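Local coordinates for delta-aminolevulinic acid dehydratase (Toxoplasma gondii ME49, PDB 3OBK), which catalyses the condensation of two 5-aminolevulinic acid molecules into porphobilinogen, an early step of tetrapyrrole synthesis, and is captured here with that product bound, at residues S183-G188 with E250-A255; Y239-D242 with E248-R251. All blocks are in the same frame, centred on the assembly; numbering follows the deposited sequence.

Contact 1 (S183-G188 with E250-A255). With MG (magnesium ion), chain I; PBG (3-[5-(aminomethyl)-4-(carboxymethyl)-1H-pyrrol-3-yl]propanoic acid), chain L.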
loop_
_atom_site.group_PDB
_atom_site.type_symbol
_atom_site.label_atom_id
_atom_site.label_comp_id
_atom_site.label_asym_id
_atom_site.label_seq_id
_atom_site.Cartn_x
_atom_site.Cartn_y
_atom_site.Cartn_z
ATOM N N SER A 183 20.472 26.451 1.487
ATOM C CA SER A 183 21.309 25.253 1.452
ATOM C C SER A 183 21.998 24.996 2.787
ATOM O O SER A 183 22.946 24.209 2.864
ATOM C CB SER A 183 22.365 25.413 0.380
ATOM O OG SER A 183 23.190 26.521 0.681
ATOM N N ASP A 184 21.465 25.609 3.839
ATOM C CA ASP A 184 22.126 25.713 5.140
ATOM C C ASP A 184 21.984 24.511 6.039
ATOM O O ASP A 184 22.854 24.274 6.862
ATOM C CB ASP A 184 21.514 26.886 5.899
ATOM C CG ASP A 184 20.000 26.830 5.902
ATOM O OD1 ASP A 184 19.412 27.065 4.821
ATOM O OD2 ASP A 184 19.415 26.518 6.968
ATOM N N MET A 185 20.853 23.813 5.922
ATOM C CA MET A 185 20.483 22.672 6.755
ATOM C C MET A 185 20.304 23.003 8.246
ATOM O O MET A 185 20.443 22.135 9.130
ATOM C CB MET A 185 21.430 21.502 6.512
ATOM C CG MET A 185 21.281 20.872 5.130
ATOM S SD MET A 185 19.685 20.068 4.804
ATOM C CE MET A 185 19.883 18.542 5.695
ATOM N N MET A 186 19.942 24.250 8.536
ATOM C CA MET A 186 19.496 24.599 9.878
ATOM C C MET A 186 18.115 24.044 10.023
ATOM O O MET A 186 17.402 23.901 9.046
ATOM C CB MET A 186 19.459 26.102 10.088
ATOM C CG MET A 186 20.832 26.766 9.998
ATOM S SD MET A 186 22.032 26.104 11.176
ATOM C CE MET A 186 23.010 24.896 10.252
ATOM N N ASP A 187 17.734 23.712 11.240
ATOM C CA ASP A 187 16.408 23.241 11.493
ATOM C C ASP A 187 15.426 24.381 11.417
ATOM O O ASP A 187 15.660 25.443 11.964
ATOM C CB ASP A 187 16.346 22.591 12.862
ATOM C CG ASP A 187 16.957 21.229 12.860
ATOM O OD1 ASP A 187 16.935 20.593 11.789
ATOM O OD2 ASP A 187 17.489 20.802 13.907
ATOM N N GLY A 188 14.326 24.162 10.716
ATOM C CA GLY A 188 13.227 25.123 10.738
ATOM C C GLY A 188 13.395 26.357 9.889
ATOM O O GLY A 188 12.540 27.215 9.908
ATOM N N GLU A 250 13.249 11.330 4.575
ATOM C CA GLU A 250 11.795 11.489 4.621
ATOM C C GLU A 250 11.365 12.390 5.774
ATOM O O GLU A 250 10.417 13.160 5.673
ATOM C CB GLU A 250 11.126 10.117 4.751
ATOM C CG GLU A 250 11.503 9.169 3.590
ATOM C CD GLU A 250 10.916 7.749 3.759
ATOM O OE1 GLU A 250 11.724 6.767 3.701
ATOM O OE2 GLU A 250 9.661 7.640 3.960
ATOM N N ARG A 251 12.069 12.300 6.882
ATOM C CA ARG A 251 11.823 13.217 7.958
ATOM C C ARG A 251 12.046 14.657 7.437
ATOM O O ARG A 251 11.209 15.525 7.606
ATOM C CB ARG A 251 12.753 12.888 9.118
ATOM C CG ARG A 251 12.262 13.338 10.443
ATOM C CD ARG A 251 13.303 13.140 11.554
ATOM N NE ARG A 251 12.952 14.004 12.674
ATOM C CZ ARG A 251 13.702 14.217 13.745
ATOM N NH1 ARG A 251 14.860 13.604 13.869
ATOM N NH2 ARG A 251 13.267 15.039 14.711
ATOM N N GLU A 252 13.151 14.887 6.742
ATOM C CA GLU A 252 13.444 16.238 6.279
ATOM C C GLU A 252 12.457 16.693 5.205
ATOM O O GLU A 252 11.960 17.832 5.243
ATOM C CB GLU A 252 14.891 16.339 5.801
ATOM C CG GLU A 252 15.939 16.217 6.970
ATOM C CD GLU A 252 16.214 17.547 7.684
ATOM O OE1 GLU A 252 15.808 18.615 7.176
ATOM O OE2 GLU A 252 16.858 17.544 8.756
ATOM N N ALA A 253 12.160 15.813 4.249
ATOM C CA ALA A 253 11.332 16.200 3.132
ATOM C C ALA A 253 9.918 16.519 3.630
ATOM O O ALA A 253 9.372 17.551 3.306
ATOM C CB ALA A 253 11.348 15.132 2.059
ATOM N N GLU A 254 9.340 15.677 4.473
ATOM C CA GLU A 254 7.967 15.922 4.966
ATOM C C GLU A 254 7.885 17.260 5.708
ATOM O O GLU A 254 6.908 17.999 5.574
ATOM C CB GLU A 254 7.456 14.776 5.861
ATOM N N ALA A 255 8.907 17.583 6.487
ATOM C CA ALA A 255 8.898 18.831 7.240
ATOM C C ALA A 255 9.032 20.093 6.355
ATOM O O ALA A 255 8.447 21.113 6.662
ATOM C CB ALA A 255 9.997 18.799 8.329
HETATM MG MG MG I . 15.367 20.391 7.607
HETATM C CHA PBG L . 26.775 26.301 0.480
HETATM C C1A PBG L . 26.789 25.508 -0.786
HETATM C C2A PBG L . 27.645 24.454 -1.091
HETATM C C3A PBG L . 27.288 24.030 -2.358
HETATM C C4A PBG L . 26.184 24.768 -2.743
HETATM N NA PBG L . 25.918 25.673 -1.792
HETATM C C5A PBG L . 28.849 23.964 -0.323
HETATM C C6A PBG L . 28.594 23.289 0.954
HETATM O O1A PBG L . 27.469 23.488 1.486
HETATM O O2A PBG L . 29.502 22.628 1.507
HETATM C C7A PBG L . 27.979 22.977 -3.134
HETATM C C8A PBG L . 27.640 22.873 -4.574
HETATM C C9A PBG L . 28.513 22.057 -5.433
HETATM O O3A PBG L . 28.500 22.294 -6.638
HETATM O O4A PBG L . 29.445 21.361 -5.002
HETATM N N1 PBG L . 25.629 26.203 1.324
HETATM O O HOH W 1 15.432 22.371 7.977
HETATM O O HOH W 2 15.507 20.492 5.239
HETATM O O HOH W 3 17.429 20.660 7.473
HETATM O O HOH W 4 15.992 19.985 9.671
HETATM O O HOH W 5 13.253 20.380 7.174
#

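Contact 2 (Y239-D242 with E248-R251). With PBG (3-[5-(aminomethyl)-4-(carboxymethyl)-1H-pyrrol-3-yl]propanoic acid), chain L.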
loop_
_atom_site.group_PDB
_atom_site.type_symbol
_atom_site.label_atom_id
_atom_site.label_comp_id
_atom_site.label_asym_id
_atom_site.label_seq_id
_atom_site.Cartn_x
_atom_site.Cartn_y
_atom_site.Cartn_z
ATOM N N TYR A 239 25.262 19.274 10.805
ATOM C CA TYR A 239 24.112 19.823 10.112
ATOM C C TYR A 239 23.785 19.216 8.742
ATOM O O TYR A 239 22.615 18.930 8.482
ATOM C CB TYR A 239 24.163 21.363 10.015
ATOM C CG TYR A 239 25.368 22.068 9.421
ATOM C CD1 TYR A 239 26.456 22.415 10.210
ATOM C CD2 TYR A 239 25.367 22.505 8.112
ATOM C CE1 TYR A 239 27.546 23.117 9.696
ATOM C CE2 TYR A 239 26.462 23.230 7.584
ATOM C CZ TYR A 239 27.548 23.532 8.396
ATOM O OH TYR A 239 28.628 24.254 7.907
ATOM N N GLN A 240 24.769 19.043 7.863
ATOM C CA GLN A 240 24.538 18.214 6.686
ATOM C C GLN A 240 24.345 16.755 7.136
ATOM O O GLN A 240 24.791 16.353 8.204
ATOM C CB GLN A 240 25.649 18.378 5.677
ATOM C CG GLN A 240 25.709 19.821 5.094
ATOM C CD GLN A 240 26.926 20.079 4.200
ATOM O OE1 GLN A 240 27.804 19.228 4.034
ATOM N NE2 GLN A 240 26.988 21.284 3.638
ATOM N N MET A 241 23.644 15.987 6.324
ATOM C CA MET A 241 23.221 14.626 6.672
ATOM C C MET A 241 24.285 13.552 6.465
ATOM O O MET A 241 25.126 13.626 5.572
ATOM C CB MET A 241 21.995 14.247 5.829
ATOM C CG MET A 241 20.737 15.000 6.233
ATOM S SD MET A 241 19.278 14.653 5.236
ATOM C CE MET A 241 19.416 12.872 5.168
ATOM N N ASP A 242 24.218 12.537 7.292
ATOM C CA ASP A 242 25.047 11.356 7.148
ATOM C C ASP A 242 24.648 10.630 5.877
ATOM O O ASP A 242 23.492 10.256 5.722
ATOM C CB ASP A 242 24.781 10.432 8.345
ATOM C CG ASP A 242 25.807 9.298 8.477
ATOM O OD1 ASP A 242 26.551 9.045 7.507
ATOM O OD2 ASP A 242 25.856 8.672 9.576
ATOM N N GLU A 248 15.971 9.134 7.303
ATOM C CA GLU A 248 16.103 10.529 7.697
ATOM C C GLU A 248 15.688 11.486 6.567
ATOM O O GLU A 248 15.143 12.549 6.830
ATOM C CB GLU A 248 17.548 10.807 8.138
ATOM C CG GLU A 248 17.759 12.100 8.842
ATOM C CD GLU A 248 19.233 12.342 9.216
ATOM O OE1 GLU A 248 20.131 11.513 8.871
ATOM O OE2 GLU A 248 19.478 13.393 9.868
ATOM N N ALA A 249 15.928 11.115 5.316
ATOM C CA ALA A 249 15.557 11.992 4.183
ATOM C C ALA A 249 14.060 12.297 4.182
ATOM O O ALA A 249 13.667 13.386 3.866
ATOM C CB ALA A 249 15.978 11.401 2.853
ATOM N N GLU A 250 13.249 11.330 4.575
ATOM C CA GLU A 250 11.795 11.489 4.621
ATOM C C GLU A 250 11.365 12.390 5.774
ATOM O O GLU A 250 10.417 13.160 5.673
ATOM C CB GLU A 250 11.126 10.117 4.751
ATOM C CG GLU A 250 11.503 9.169 3.590
ATOM C CD GLU A 250 10.916 7.749 3.759
ATOM O OE1 GLU A 250 11.724 6.767 3.701
ATOM O OE2 GLU A 250 9.661 7.640 3.960
ATOM N N ARG A 251 12.069 12.300 6.882
ATOM C CA ARG A 251 11.823 13.217 7.958
ATOM C C ARG A 251 12.046 14.657 7.437
ATOM O O ARG A 251 11.209 15.525 7.606
ATOM C CB ARG A 251 12.753 12.888 9.118
ATOM C CG ARG A 251 12.262 13.338 10.443
ATOM C CD ARG A 251 13.303 13.140 11.554
ATOM N NE ARG A 251 12.952 14.004 12.674
ATOM C CZ ARG A 251 13.702 14.217 13.745
ATOM N NH1 ARG A 251 14.860 13.604 13.869
ATOM N NH2 ARG A 251 13.267 15.039 14.711
HETATM C CHA PBG L . 26.775 26.301 0.480
HETATM C C1A PBG L . 26.789 25.508 -0.786
HETATM C C2A PBG L . 27.645 24.454 -1.091
HETATM C C3A PBG L . 27.288 24.030 -2.358
HETATM C C4A PBG L . 26.184 24.768 -2.743
HETATM N NA PBG L . 25.918 25.673 -1.792
HETATM C C5A PBG L . 28.849 23.964 -0.323
HETATM C C6A PBG L . 28.594 23.289 0.954
HETATM O O1A PBG L . 27.469 23.488 1.486
HETATM O O2A PBG L . 29.502 22.628 1.507
HETATM C C7A PBG L . 27.979 22.977 -3.134
HETATM C C8A PBG L . 27.640 22.873 -4.574
HETATM C C9A PBG L . 28.513 22.057 -5.433
HETATM O O3A PBG L . 28.500 22.294 -6.638
HETATM O O4A PBG L . 29.445 21.361 -5.002
HETATM N N1 PBG L . 25.629 26.203 1.324
HETATM O O HOH W 6 22.371 12.865 9.664
#

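Contact 1 (S183-G188 with E250-A255)
Met185 and Asp187 each approach Glu252 without a direct hydrogen bond; what joins the loop to the helix is a hydrated magnesium ion. Glu252 OE1 binds the magnesium at 1.9 Å, and five waters complete an octahedron. Water 1, placed opposite OE1, donates to Met186 O (2.7 Å), and the N-H of Gly188 adds a weak bond to the same water. The carboxylate grips through one oxygen: Glu252 OE2 stays 3.4 Å from the magnesium and is paired with Arg27 of the second subunit. The Glu252 chain reaches the ion by folding at chi2 (-85°), while the methyl CE of Met185 lies 4.3 Å from its carboxylate carbon CD. Asp187 OD1 is equally far from Glu252 OE2, two like charges beside the ion; Asp187 OD2 accepts from the backbone N of Arg24 of the second subunit. Behind this shell Asp184 shapes the loop as an Asx turn, Met186 N donating to Asp184 OD2 (2.8 Å) from above the carboxylate plane, while Asp184 OD1 pairs with Arg189. At the start of the loop the amino group N1 of porphobilinogen donates to Ser183 OG at 2.5 Å, so one short loop after strand 179-182 serves both product and metal shell. Magnesium held by a single carboxylate and by water-relayed backbone at a subunit interface is consistent with the allosteric magnesium site known in this family; the cation and Arg27 would probably ease the acidic crowding of Glu252 and Asp187.

Contact 2 (Y239-D242 with E248-R251)
Met241 and Asp242 face Glu248 and Ala249 across the mouth of the TIM barrel, where the long connection that follows strand 206-213 turns back into helix 247-258. This connection occupies the position of the active-site lid in the family. Tyr239, the first residue of 239-242, directs its hydroxyl to His145 and the backbone N of Asp146, well away from the helix. Gln240 serves the product pocket, its NE2 lying 3.1 Å from the carboxylate oxygen O1A of porphobilinogen. Met241 turns the other way and makes the apolar part of the contact, its backbone bonded to Lys213 and Ala215. Its side chain runs straight to the sulfur and then bends at chi3 (45°), which lays the methyl CE alongside the first turn of the helix. There CE is 3.9 Å from Ala249 N and 4.4 Å from Ala249 CB, and it also lies against CB, CG and CD of Glu248. The Met241 and Glu248 side chains run antiparallel past one another, the methyl beside the aliphatic part of the glutamate, which is stretched out with CG on the far side from its backbone N (chi1 -167°). Its two carboxylate oxygens divide their work: OE2 forms a salt bridge with Arg27 of the second subunit, and OE1 takes a hydrogen bond from Asn245 ND2. The salt bridge thus ties the helix start to the neighbouring subunit, whereas the link to 239-242 is the methyl contact and a water bridge. Asp242 closes the segment with OD1 bonded to Ser244 OG, while its backbone N donates to water 6 at 3.0 Å, and the same water donates to Glu248 OE1 at 2.7 Å.

Overall arrangement
Following the chain from its N terminus, the loop after strand 179-182 comes first, then strand 206-213, helix 220-226 and the connection holding 239-242, and finally helix 247-258, where both contacts end. Contact 2 closes a short loop of five intervening residues, nested inside the 61-residue span closed by contact 1. Their centres are 7 Å apart: Met185 packs on Met241, and Tyr239 on Asp184 and Met186, so the two loops pack directly on each other beside the product pocket. On the helix, Glu248 and Glu252 lie one turn apart and both pair with Arg27 of the second subunit, tying the barrel mouth to the oligomer interface.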